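Local coordinates for decapping nuclease RAI1 (Candida albicans, PDB 5BUD), which removes NAD caps and also cleaves methylguanosine-capped and triphosphorylated 5' ends of RNA with a divalent metal ion, and binds and stabilises the exoribonuclease RAT1, stimulating its activity, at residues Ala76-Asn79 against Ser80-Lys83; Met142-Arg145 against Lys146-Glu149; Tyr172-Glu175 against Thr176-Thr179; Gly283-Asp286 against Asn287-Leu291; Ser367-Asn370 against Glu371-Asn375. All coordinates share one frame; numbering follows the deposited sequence.

Contact 1: Ala76-Asn79 against Ser80-Lys83; sequences ADFN and SLLK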
# COMPACT_ATOMS: atom_id res chain seq x y z
N ALA A 76 5.83 8.26 -0.20
CA ALA A 76 6.50 7.34 0.71
C ALA A 76 7.87 7.93 1.10
O ALA A 76 8.65 8.38 0.26
CB ALA A 76 6.65 5.97 0.09
N ASP A 77 8.15 7.88 2.40
CA ASP A 77 9.27 8.59 3.00
C ASP A 77 10.35 7.65 3.47
O ASP A 77 10.27 7.09 4.54
CB ASP A 77 8.76 9.41 4.17
CG ASP A 77 9.83 10.28 4.78
OD1 ASP A 77 10.84 10.50 4.12
OD2 ASP A 77 9.66 10.74 5.91
N PHE A 78 11.38 7.45 2.66
CA PHE A 78 12.46 6.56 3.11
C PHE A 78 13.24 7.05 4.31
O PHE A 78 13.71 6.23 5.13
CB PHE A 78 13.40 6.18 1.95
CG PHE A 78 13.35 4.72 1.61
CD1 PHE A 78 13.97 3.79 2.42
CD2 PHE A 78 12.69 4.27 0.50
CE1 PHE A 78 13.93 2.43 2.13
CE2 PHE A 78 12.66 2.91 0.19
CZ PHE A 78 13.27 2.01 1.01
N ASN A 79 13.42 8.36 4.44
CA ASN A 79 14.10 8.93 5.63
C ASN A 79 13.51 8.37 6.90
O ASN A 79 14.22 7.81 7.74
CB ASN A 79 13.98 10.45 5.66
CG ASN A 79 14.87 11.09 6.70
OD1 ASN A 79 14.50 11.17 7.88
ND2 ASN A 79 16.04 11.56 6.28
N SER A 80 12.20 8.52 7.05
CA SER A 80 11.52 8.09 8.27
C SER A 80 11.53 6.58 8.42
O SER A 80 11.72 6.08 9.52
CB SER A 80 10.10 8.68 8.37
OG SER A 80 9.23 8.21 7.35
N LEU A 81 11.42 5.84 7.32
CA LEU A 81 11.46 4.40 7.42
C LEU A 81 12.84 3.96 7.90
O LEU A 81 12.95 3.13 8.78
CB LEU A 81 11.12 3.74 6.07
CG LEU A 81 11.31 2.21 5.97
CD1 LEU A 81 10.52 1.45 7.03
CD2 LEU A 81 10.92 1.73 4.58
N LEU A 82 13.91 4.54 7.35
CA LEU A 82 15.27 4.17 7.81
C LEU A 82 15.51 4.51 9.27
O LEU A 82 16.21 3.78 9.97
CB LEU A 82 16.37 4.80 6.94
CG LEU A 82 16.39 4.33 5.49
CD1 LEU A 82 17.45 5.09 4.72
CD2 LEU A 82 16.54 2.80 5.32
N LYS A 83 14.91 5.61 9.72
CA LYS A 83 15.08 6.05 11.11
C LYS A 83 14.41 5.07 12.04
O LYS A 83 14.96 4.72 13.12
CB LYS A 83 14.55 7.47 11.29
CG LYS A 83 14.59 7.98 12.72
CD LYS A 83 15.20 9.36 12.83
CE LYS A 83 15.23 9.86 14.27
NZ LYS A 83 14.09 10.78 14.49
O HOH W 1 7.96 6.37 6.06
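L81, L82 and K83 each donate their backbone N-H to the carbonyl four residues earlier, with L81 N 3.3 Å from D77 O and L82 N 2.8 Å from F78 O in the straighter bond of the two (170°). This is the first turn of helix 78-92, and D77 stands at its N-cap. D77 OD1 stays 3.8 Å from S80 N, while OD2 approaches the S80 hydroxyl. With OG lying between the backbone N and the carbonyl carbon (chi1 65°), S80 turns its hydroxyl back over the start of the helix. A water sits in the same polar corner and donates to D77 O, so that carbonyl serves both a solvent molecule and L81 N.

The apolar half of the turn is built on the F78 ring. L81 CD2 lies over one face of it, 3.9 Å from CE1, and the two side chains run alongside each other. L82 comes instead to the rim, its CG near the ring plane and 3.9 Å from CD1, so the two leucines contact different aspects of one phenyl group. F103 meets the same ring edge-to-face, and F133 of strand 131-136 touches both F78 and L82. Y34 and Y26 border S80, which places the polar corner against strands 34-35 and 21-28. The hydroxyl oxygen S80 OG is 2.9 Å from D77 OD2 and 2.6 Å from the oxygen of the bound water.

Contact 2: Met142-Arg145 against Lys146-Glu149; sequences MKRR and KEQE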
# COMPACT_ATOMS: atom_id res chain seq x y z
N MET A 142 4.84 12.35 -9.45
CA MET A 142 4.21 13.66 -9.30
C MET A 142 3.79 14.21 -10.66
O MET A 142 2.72 14.80 -10.79
CB MET A 142 5.15 14.66 -8.62
CG MET A 142 5.33 14.45 -7.12
SD MET A 142 3.80 14.52 -6.17
CE MET A 142 3.02 16.00 -6.79
N LYS A 143 4.64 14.03 -11.67
CA LYS A 143 4.34 14.52 -13.01
C LYS A 143 3.12 13.82 -13.58
O LYS A 143 2.26 14.45 -14.23
CB LYS A 143 5.56 14.35 -13.92
CG LYS A 143 5.46 15.08 -15.24
CD LYS A 143 6.32 14.40 -16.30
CE LYS A 143 5.76 13.03 -16.67
NZ LYS A 143 6.21 12.60 -18.02
N ARG A 144 3.03 12.52 -13.35
CA ARG A 144 1.86 11.77 -13.79
C ARG A 144 0.61 12.18 -13.03
O ARG A 144 -0.46 12.29 -13.62
CB ARG A 144 2.10 10.29 -13.68
CG ARG A 144 3.16 9.84 -14.65
CD ARG A 144 3.75 8.51 -14.30
NE ARG A 144 4.62 8.08 -15.39
CZ ARG A 144 5.49 7.08 -15.32
NH1 ARG A 144 5.64 6.36 -14.20
NH2 ARG A 144 6.21 6.79 -16.38
N ARG A 145 0.75 12.41 -11.73
CA ARG A 145 -0.37 12.84 -10.91
C ARG A 145 -0.87 14.23 -11.38
O ARG A 145 -2.07 14.44 -11.47
CB ARG A 145 -0.01 12.84 -9.43
CG ARG A 145 -1.22 12.68 -8.52
CD ARG A 145 -0.86 12.65 -7.03
NE ARG A 145 -0.35 11.34 -6.60
CZ ARG A 145 0.89 11.08 -6.17
NH1 ARG A 145 1.81 12.04 -6.10
NH2 ARG A 145 1.20 9.85 -5.80
N LYS A 146 0.03 15.14 -11.69
CA LYS A 146 -0.38 16.47 -12.15
C LYS A 146 -1.11 16.34 -13.47
O LYS A 146 -2.17 16.91 -13.65
CB LYS A 146 0.81 17.41 -12.33
CG LYS A 146 1.60 17.75 -11.09
CD LYS A 146 0.77 18.33 -9.95
CE LYS A 146 1.68 18.91 -8.87
NZ LYS A 146 1.03 19.01 -7.53
N GLU A 147 -0.55 15.56 -14.38
CA GLU A 147 -1.13 15.41 -15.71
C GLU A 147 -2.47 14.67 -15.68
O GLU A 147 -3.36 14.96 -16.47
CB GLU A 147 -0.14 14.77 -16.69
CG GLU A 147 -0.20 13.25 -16.78
CD GLU A 147 0.92 12.67 -17.61
OE1 GLU A 147 0.94 11.42 -17.74
OE2 GLU A 147 1.77 13.43 -18.14
N GLN A 148 -2.61 13.73 -14.75
CA GLN A 148 -3.90 13.09 -14.50
C GLN A 148 -4.89 14.14 -14.02
O GLN A 148 -6.01 14.21 -14.50
CB GLN A 148 -3.76 12.00 -13.45
CG GLN A 148 -5.05 11.25 -13.14
CD GLN A 148 -5.30 11.08 -11.65
OE1 GLN A 148 -4.39 10.72 -10.89
NE2 GLN A 148 -6.54 11.36 -11.21
N GLU A 149 -4.47 14.95 -13.06
CA GLU A 149 -5.31 16.02 -12.53
C GLU A 149 -5.81 16.94 -13.67
O GLU A 149 -7.02 17.09 -13.87
CB GLU A 149 -4.54 16.81 -11.47
CG GLU A 149 -5.33 17.88 -10.73
CD GLU A 149 -6.38 17.31 -9.81
OE1 GLU A 149 -6.33 16.09 -9.51
OE2 GLU A 149 -7.27 18.07 -9.37
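R144 and E147 run alongside each other with their guanidinium and carboxylate planes 52° apart, too far inclined for a parallel stack. Nor do their charged ends pair: R144 NE is 5.5 Å from E147 OE1, and the carboxylate oxygen instead approaches the aliphatic R144 CG at 4.1 Å. The R144 guanidinium is engaged beyond this turn, in a salt bridge with D122 of strand 121-128. The R145 guanidinium has the M142 sulphur at its edge and in its plane, with NH1 3.2 Å from SD.

The methyl end of M142 reaches a different neighbour. Its chain bends at chi2 and chi3 (-59° and -47°), which carries CE to the end of K146, 3.7 Å from NZ, so thioether and lysine lie side by side and point the same way. On the adjoining side, K143 and E147 bring opposite charges near each other, but the 4.5 Å from K143 NZ to E147 OE2 exceeds a salt bridge; any attraction between them is probably weak. E149 is anchored outside the turn, by a salt bridge to K165 and a hydrogen bond to Y161 on the following helix, 158-178.

Backbone bonds support these side chains, among them Q148 N to R144 O at 2.8 Å and E149 N to R145 O at 2.9 Å. The whole is a set of i to i+3 and i to i+4 contacts on the surface of an alpha helix, here helix 138-155.

Contact 3: Tyr172-Glu175 against Thr176-Thr179; sequences YKFE and TIAT. With MN (manganese (II) ion), chain G; nucleotides of chain C.
T176 and T179 turn their hydroxyls back onto the carbonyls of Y172 and E175, and the tight part of this helix end is organised round those bonds. Y172 O is gripped twice by one residue: T176 N and T176 OG1, each 3.0 Å away, reach it from opposite faces of the carbonyl plane. T179 OG1 donates to E175 O at 2.8 Å, next to the weak A178 N to F174 O bond (128°). Packing on the buried side rests on F174, whose ring has A178 CB over one face, 4.3 Å above the plane and towards the rim, while I177 crosses the phenylalanine side chain at about a right angle.

The opposite character prevails towards the active site, where water and RNA join the protein contacts. E175 extends beyond CG (chi2 174°) and binds a manganese ion through one carboxylate oxygen, OE1, at 2.2 Å; OE2 remains 3.3 Å from the metal. Four waters at 2.3 to 2.4 Å also bind this ion. Y172 lays a face of its ring against the ribose of U1 of chain C, the bound RNA, with C4' 3.7 Å above the ring plane, and its hydroxyl bonds to N202. E175 thus belongs to the acidic centre of a PD-(D/E)XK nuclease, next to D226.

The turn closes helix 158-178 against two strands: E175 and T179 touch L246 of strand 243-250, F174 touches T248 of the same strand, and D226 and C227 of strand 217-228 border E175 and T179 respectively.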
# COMPACT_ATOMS: atom_id res chain seq x y z
N TYR A 172 -11.65 8.71 3.17
CA TYR A 172 -11.15 9.13 4.49
C TYR A 172 -12.27 9.35 5.48
O TYR A 172 -12.14 9.05 6.65
CB TYR A 172 -10.35 10.44 4.33
CG TYR A 172 -9.12 10.28 3.48
CD1 TYR A 172 -8.09 9.40 3.84
CD2 TYR A 172 -8.98 11.02 2.33
CE1 TYR A 172 -6.97 9.26 3.05
CE2 TYR A 172 -7.86 10.90 1.54
CZ TYR A 172 -6.86 10.02 1.90
OH TYR A 172 -5.76 9.95 1.09
N LYS A 173 -13.41 9.84 5.02
CA LYS A 173 -14.56 10.03 5.92
C LYS A 173 -15.05 8.69 6.45
O LYS A 173 -15.40 8.54 7.63
CB LYS A 173 -15.70 10.75 5.17
CG LYS A 173 -16.97 10.98 6.00
CD LYS A 173 -16.82 12.01 7.11
CE LYS A 173 -18.20 12.37 7.68
NZ LYS A 173 -18.09 13.26 8.87
N PHE A 174 -15.05 7.68 5.59
CA PHE A 174 -15.45 6.35 5.99
C PHE A 174 -14.55 5.82 7.09
O PHE A 174 -15.04 5.26 8.08
CB PHE A 174 -15.49 5.40 4.77
CG PHE A 174 -15.91 4.01 5.11
CD1 PHE A 174 -17.19 3.75 5.59
CD2 PHE A 174 -15.04 2.94 4.94
CE1 PHE A 174 -17.59 2.46 5.91
CE2 PHE A 174 -15.43 1.63 5.24
CZ PHE A 174 -16.70 1.40 5.75
N GLU A 175 -13.23 6.01 6.94
CA GLU A 175 -12.30 5.61 7.95
C GLU A 175 -12.60 6.31 9.27
O GLU A 175 -12.51 5.71 10.33
CB GLU A 175 -10.85 5.95 7.57
CG GLU A 175 -10.27 5.19 6.39
CD GLU A 175 -8.87 5.71 6.03
OE1 GLU A 175 -8.34 6.52 6.81
OE2 GLU A 175 -8.32 5.37 4.98
N THR A 176 -12.95 7.58 9.18
CA THR A 176 -13.24 8.39 10.36
C THR A 176 -14.50 7.91 11.07
O THR A 176 -14.48 7.77 12.27
CB THR A 176 -13.35 9.89 9.97
OG1 THR A 176 -12.11 10.29 9.35
CG2 THR A 176 -13.61 10.75 11.18
N ILE A 177 -15.58 7.63 10.33
CA ILE A 177 -16.85 7.23 10.97
C ILE A 177 -16.94 5.74 11.33
O ILE A 177 -17.78 5.37 12.14
CB ILE A 177 -18.08 7.77 10.21
CG1 ILE A 177 -18.21 7.22 8.78
CG2 ILE A 177 -18.00 9.28 10.14
CD1 ILE A 177 -18.81 5.84 8.67
N ALA A 178 -15.99 4.94 10.84
CA ALA A 178 -15.97 3.48 11.08
C ALA A 178 -14.98 3.01 12.12
O ALA A 178 -14.96 1.82 12.46
CB ALA A 178 -15.74 2.73 9.77
N THR A 179 -14.18 3.93 12.67
CA THR A 179 -13.18 3.55 13.64
C THR A 179 -13.22 4.43 14.91
O THR A 179 -13.76 5.54 14.89
CB THR A 179 -11.76 3.68 13.06
OG1 THR A 179 -11.45 5.07 12.83
CG2 THR A 179 -11.60 2.85 11.76
MN MN G . -6.17 6.89 7.03
OP3 U C 1 -5.45 2.59 0.08
P U C 1 -6.52 3.02 1.02
OP1 U C 1 -7.82 2.33 0.74
OP2 U C 1 -6.06 3.03 2.45
O5' U C 1 -6.71 4.56 0.60
C5' U C 1 -7.31 5.47 1.54
C4' U C 1 -8.13 6.53 0.85
O4' U C 1 -7.25 7.54 0.29
C3' U C 1 -8.99 6.11 -0.34
O3' U C 1 -10.21 5.51 0.11
C2' U C 1 -9.23 7.46 -1.01
O2' U C 1 -10.12 8.28 -0.29
C1' U C 1 -7.85 8.10 -0.86
N1 U C 1 -6.96 7.89 -2.01
C2 U C 1 -7.15 8.71 -3.10
O2 U C 1 -7.99 9.59 -3.12
N3 U C 1 -6.30 8.49 -4.15
C4 U C 1 -5.31 7.53 -4.24
O4 U C 1 -4.63 7.45 -5.26
C5 U C 1 -5.19 6.70 -3.08
C6 U C 1 -6.00 6.90 -2.03
O HOH W 2 -6.36 7.27 9.38
O HOH W 3 -3.86 7.50 6.81
O HOH W 4 -5.59 4.62 7.53
O HOH W 5 -6.99 9.00 6.92

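Contact 4: Gly283-Asp286 against Asn287-Leu291; sequences GFRD and NNLIL. With nucleotides of chain C.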
# COMPACT_ATOMS: atom_id res chain seq x y z
N GLY A 283 -17.23 -0.21 2.44
CA GLY A 283 -18.41 0.63 2.63
C GLY A 283 -18.99 0.95 1.26
O GLY A 283 -18.34 1.63 0.48
N PHE A 284 -20.18 0.40 0.97
CA PHE A 284 -20.89 0.66 -0.28
C PHE A 284 -21.80 1.88 -0.12
O PHE A 284 -22.62 1.95 0.80
CB PHE A 284 -21.70 -0.58 -0.70
CG PHE A 284 -20.84 -1.71 -1.17
CD1 PHE A 284 -20.20 -1.64 -2.38
CD2 PHE A 284 -20.61 -2.80 -0.36
CE1 PHE A 284 -19.37 -2.65 -2.82
CE2 PHE A 284 -19.79 -3.82 -0.78
CZ PHE A 284 -19.16 -3.75 -2.00
N ARG A 285 -21.66 2.85 -1.03
CA ARG A 285 -22.40 4.10 -0.93
C ARG A 285 -23.16 4.38 -2.23
O ARG A 285 -22.83 3.84 -3.29
CB ARG A 285 -21.45 5.27 -0.55
CG ARG A 285 -20.16 5.38 -1.38
CD ARG A 285 -20.42 6.16 -2.64
NE ARG A 285 -19.34 6.12 -3.62
CZ ARG A 285 -19.51 6.38 -4.91
NH1 ARG A 285 -20.70 6.67 -5.37
NH2 ARG A 285 -18.48 6.33 -5.76
N ASP A 286 -24.20 5.20 -2.14
CA ASP A 286 -25.03 5.49 -3.32
C ASP A 286 -24.53 6.74 -4.08
O ASP A 286 -23.52 7.31 -3.70
CB ASP A 286 -26.51 5.60 -2.92
CG ASP A 286 -26.84 6.83 -2.12
OD1 ASP A 286 -26.02 7.77 -2.03
OD2 ASP A 286 -27.95 6.86 -1.55
N ASN A 287 -25.25 7.15 -5.13
CA ASN A 287 -24.86 8.33 -5.91
C ASN A 287 -24.73 9.62 -5.12
O ASN A 287 -23.92 10.46 -5.46
CB ASN A 287 -25.84 8.57 -7.05
CG ASN A 287 -25.82 7.45 -8.06
OD1 ASN A 287 -25.02 6.52 -7.97
ND2 ASN A 287 -26.73 7.53 -9.03
N ASN A 288 -25.52 9.77 -4.06
CA ASN A 288 -25.44 10.93 -3.20
C ASN A 288 -24.46 10.76 -2.04
O ASN A 288 -24.45 11.56 -1.08
CB ASN A 288 -26.84 11.30 -2.70
CG ASN A 288 -27.78 11.58 -3.85
OD1 ASN A 288 -27.38 12.20 -4.86
ND2 ASN A 288 -29.00 11.10 -3.75
N LEU A 289 -23.62 9.73 -2.15
CA LEU A 289 -22.55 9.48 -1.20
C LEU A 289 -23.04 9.17 0.21
O LEU A 289 -22.37 9.43 1.19
CB LEU A 289 -21.54 10.65 -1.20
CG LEU A 289 -21.15 11.16 -2.60
CD1 LEU A 289 -20.17 12.32 -2.59
CD2 LEU A 289 -20.59 10.03 -3.42
N ILE A 290 -24.23 8.58 0.31
CA ILE A 290 -24.72 8.09 1.57
C ILE A 290 -24.28 6.62 1.70
O ILE A 290 -24.47 5.84 0.76
CB ILE A 290 -26.27 8.15 1.62
CG1 ILE A 290 -26.81 9.55 1.25
CG2 ILE A 290 -26.78 7.72 2.97
CD1 ILE A 290 -26.35 10.65 2.18
N LEU A 291 -23.76 6.23 2.86
CA LEU A 291 -23.37 4.85 3.13
C LEU A 291 -24.64 4.01 3.25
O LEU A 291 -25.50 4.32 4.06
CB LEU A 291 -22.56 4.74 4.41
CG LEU A 291 -22.08 3.38 4.89
CD1 LEU A 291 -21.11 2.72 3.92
CD2 LEU A 291 -21.45 3.47 6.26
P U C 4 -18.88 6.58 -9.91
OP1 U C 4 -19.72 7.60 -10.58
OP2 U C 4 -18.89 6.45 -8.44
O5' U C 4 -19.24 5.16 -10.54
C5' U C 4 -19.41 5.03 -11.96
C4' U C 4 -20.61 4.17 -12.23
O4' U C 4 -20.50 3.58 -13.55
C3' U C 4 -20.67 2.96 -11.32
O3' U C 4 -21.99 2.46 -11.35
C2' U C 4 -19.59 2.08 -11.96
O2' U C 4 -19.57 0.73 -11.54
C1' U C 4 -19.87 2.31 -13.45
N1 U C 4 -18.67 2.32 -14.30
C2 U C 4 -17.66 1.42 -14.00
O2 U C 4 -17.74 0.62 -13.08
N3 U C 4 -16.56 1.48 -14.82
C4 U C 4 -16.37 2.34 -15.88
O4 U C 4 -15.32 2.27 -16.53
C5 U C 4 -17.45 3.24 -16.13
C6 U C 4 -18.54 3.20 -15.35
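D286 and L289 bracket a type I turn, and the backbone bonds identify a 3:5 beta hairpin with a G1 bulge. L289 N donates to D286 O at 2.9 Å, D286 N donates to I290 O at 3.0 Å, and L289 adopts the left-handed backbone conformation (phi 64°) that the bulge requires. Beyond it, R285 and L291 form an antiparallel non-hydrogen-bonded pair.

Among side-chain polar contacts, D286 OD1 serves the turn from inside. It accepts from I290 N at 3.1 Å, a nearly straight bond (166°) that meets the oxygen from above the carboxylate plane, and more weakly from N288 N, as in an Asx turn. A chi1 of 71° folds the carboxylate in between the backbone N and the carbonyl carbon, bringing it over these amides.

Charge is used towards the RNA. R285 NH2 donates to OP2 of U4 of chain C at 2.7 Å, with the phosphate oxygen at the edge of the guanidinium and in its plane. NH1 makes a weak bond to D286 O.

Apolar contact comes from L289, whose CD2 covers one guanidinium face 3.9 Å from NH1, and from L291 CD1, 3.6 Å from G283 CA.

The hairpin joins strands 279-285 and 291-298. On its flank strand 243-250 bonds to G283 and R285 through K247 and S249, while helix 158-178 supplies C167 against R285 and Y163 and R166 against L289.

Contact 5: Ser367-Asn370 against Glu371-Asn375; sequences SETN and EKLRN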
# COMPACT_ATOMS: atom_id res chain seq x y z
N SER A 367 25.39 8.80 -12.89
CA SER A 367 26.19 9.04 -11.67
C SER A 367 25.52 10.03 -10.73
O SER A 367 25.46 9.79 -9.53
CB SER A 367 27.61 9.52 -12.02
OG SER A 367 28.41 9.62 -10.85
N GLU A 368 24.98 11.13 -11.27
CA GLU A 368 24.38 12.19 -10.45
C GLU A 368 23.13 11.69 -9.70
O GLU A 368 22.84 12.10 -8.57
CB GLU A 368 24.00 13.39 -11.34
CG GLU A 368 25.17 14.18 -11.94
CD GLU A 368 25.97 13.45 -13.01
OE1 GLU A 368 25.47 12.47 -13.64
OE2 GLU A 368 27.14 13.86 -13.23
N THR A 369 22.38 10.79 -10.34
CA THR A 369 21.18 10.18 -9.76
C THR A 369 21.58 9.21 -8.65
O THR A 369 21.02 9.25 -7.56
CB THR A 369 20.37 9.46 -10.85
OG1 THR A 369 19.95 10.44 -11.82
CG2 THR A 369 19.16 8.77 -10.27
N ASN A 370 22.60 8.39 -8.92
CA ASN A 370 23.14 7.49 -7.91
C ASN A 370 23.59 8.24 -6.66
O ASN A 370 23.26 7.85 -5.53
CB ASN A 370 24.28 6.66 -8.47
CG ASN A 370 24.98 5.83 -7.41
OD1 ASN A 370 24.45 4.82 -6.95
ND2 ASN A 370 26.18 6.25 -7.03
N GLU A 371 24.34 9.33 -6.88
CA GLU A 371 24.77 10.20 -5.78
C GLU A 371 23.60 10.76 -4.99
O GLU A 371 23.64 10.73 -3.76
CB GLU A 371 25.67 11.37 -6.25
CG GLU A 371 27.11 11.26 -5.77
CD GLU A 371 27.83 10.05 -6.32
OE1 GLU A 371 28.75 9.55 -5.65
OE2 GLU A 371 27.48 9.61 -7.44
N LYS A 372 22.58 11.29 -5.66
CA LYS A 372 21.42 11.80 -4.93
C LYS A 372 20.77 10.69 -4.10
O LYS A 372 20.37 10.92 -2.96
CB LYS A 372 20.39 12.43 -5.86
CG LYS A 372 20.79 13.80 -6.36
CD LYS A 372 19.77 14.36 -7.34
CE LYS A 372 20.02 13.86 -8.75
NZ LYS A 372 19.17 14.61 -9.73
N LEU A 373 20.65 9.51 -4.70
CA LEU A 373 19.96 8.41 -4.04
C LEU A 373 20.68 8.05 -2.74
O LEU A 373 20.04 7.84 -1.68
CB LEU A 373 19.85 7.19 -4.97
CG LEU A 373 18.73 7.33 -6.03
CD1 LEU A 373 18.81 6.23 -7.07
CD2 LEU A 373 17.35 7.38 -5.38
N ARG A 374 22.00 8.00 -2.83
CA ARG A 374 22.83 7.51 -1.74
C ARG A 374 23.15 8.59 -0.71
O ARG A 374 23.60 8.26 0.36
CB ARG A 374 24.11 6.90 -2.29
CG ARG A 374 23.87 5.62 -3.06
CD ARG A 374 25.16 5.03 -3.59
NE ARG A 374 24.91 3.76 -4.29
CZ ARG A 374 24.71 2.59 -3.69
NH1 ARG A 374 24.76 2.50 -2.37
NH2 ARG A 374 24.46 1.50 -4.41
N ASN A 375 22.88 9.86 -1.04
CA ASN A 375 23.15 10.98 -0.11
C ASN A 375 21.91 11.79 0.24
O ASN A 375 21.94 13.04 0.17
CB ASN A 375 24.24 11.89 -0.70
CG ASN A 375 25.55 11.18 -0.86
OD1 ASN A 375 25.90 10.72 -1.95
ND2 ASN A 375 26.27 11.03 0.24
O HOH W 6 18.56 12.41 -11.18
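N370 and R374 make the side-chain hydrogen bond of this turn: R374 NE donates to N370 OD1 at 2.9 Å (147°), and the oxygen lies close to the guanidinium plane while the amide plane is turned 56° from it. N370 CG is swung away from its own backbone N (chi1 173°), which carries OD1 along the helix towards the extended arginine. The same oxygen also accepts from S348 OG, and R374 NH2 reaches the carbonyls of K347 and P127, so both ends of the pair are tied to the protein beyond.

Backbone bonds place these groups one turn apart on the alpha helix 367-377: R374 N donates to N370 O at 3.0 Å, L373 N to T369 O at 2.9 Å. From L373 to N375 the turn widens to a pi type, N375 N making only weak bonds to the carbonyls of E371 and K372.

Solvent bridges the outer side. One water lies 2.5 Å from T369 OG1 and accepts from K372 NZ at 2.7 Å.

Apolar contact is slight: T369 CG2 and L373 CD1 lie side by side, 4.1 Å apart, against Y124 of strand 121-128.

Overall arrangement
Followed from the N terminus, the five contacts come in series, and none nests within or crosses another. Each joins consecutive residues: contacts 1, 2, 3 and 5 are turns along helices 78-92, 138-155, 158-178 and 367-377, and contact 4 alone reverses the chain, closing the hairpin between strands 279-285 and 291-298. Contacts 3 and 4 meet directly: F174 CZ is 3.6 Å from G283 CA, and I177 also packs on L291, so the metal-binding helix end rests on the hairpin. Contacts 1 and 5 lie on the same side of the chain's centre, their centres about 17 Å apart, whereas contacts 4 and 5 lie on opposite sides, about 47 Å between centres.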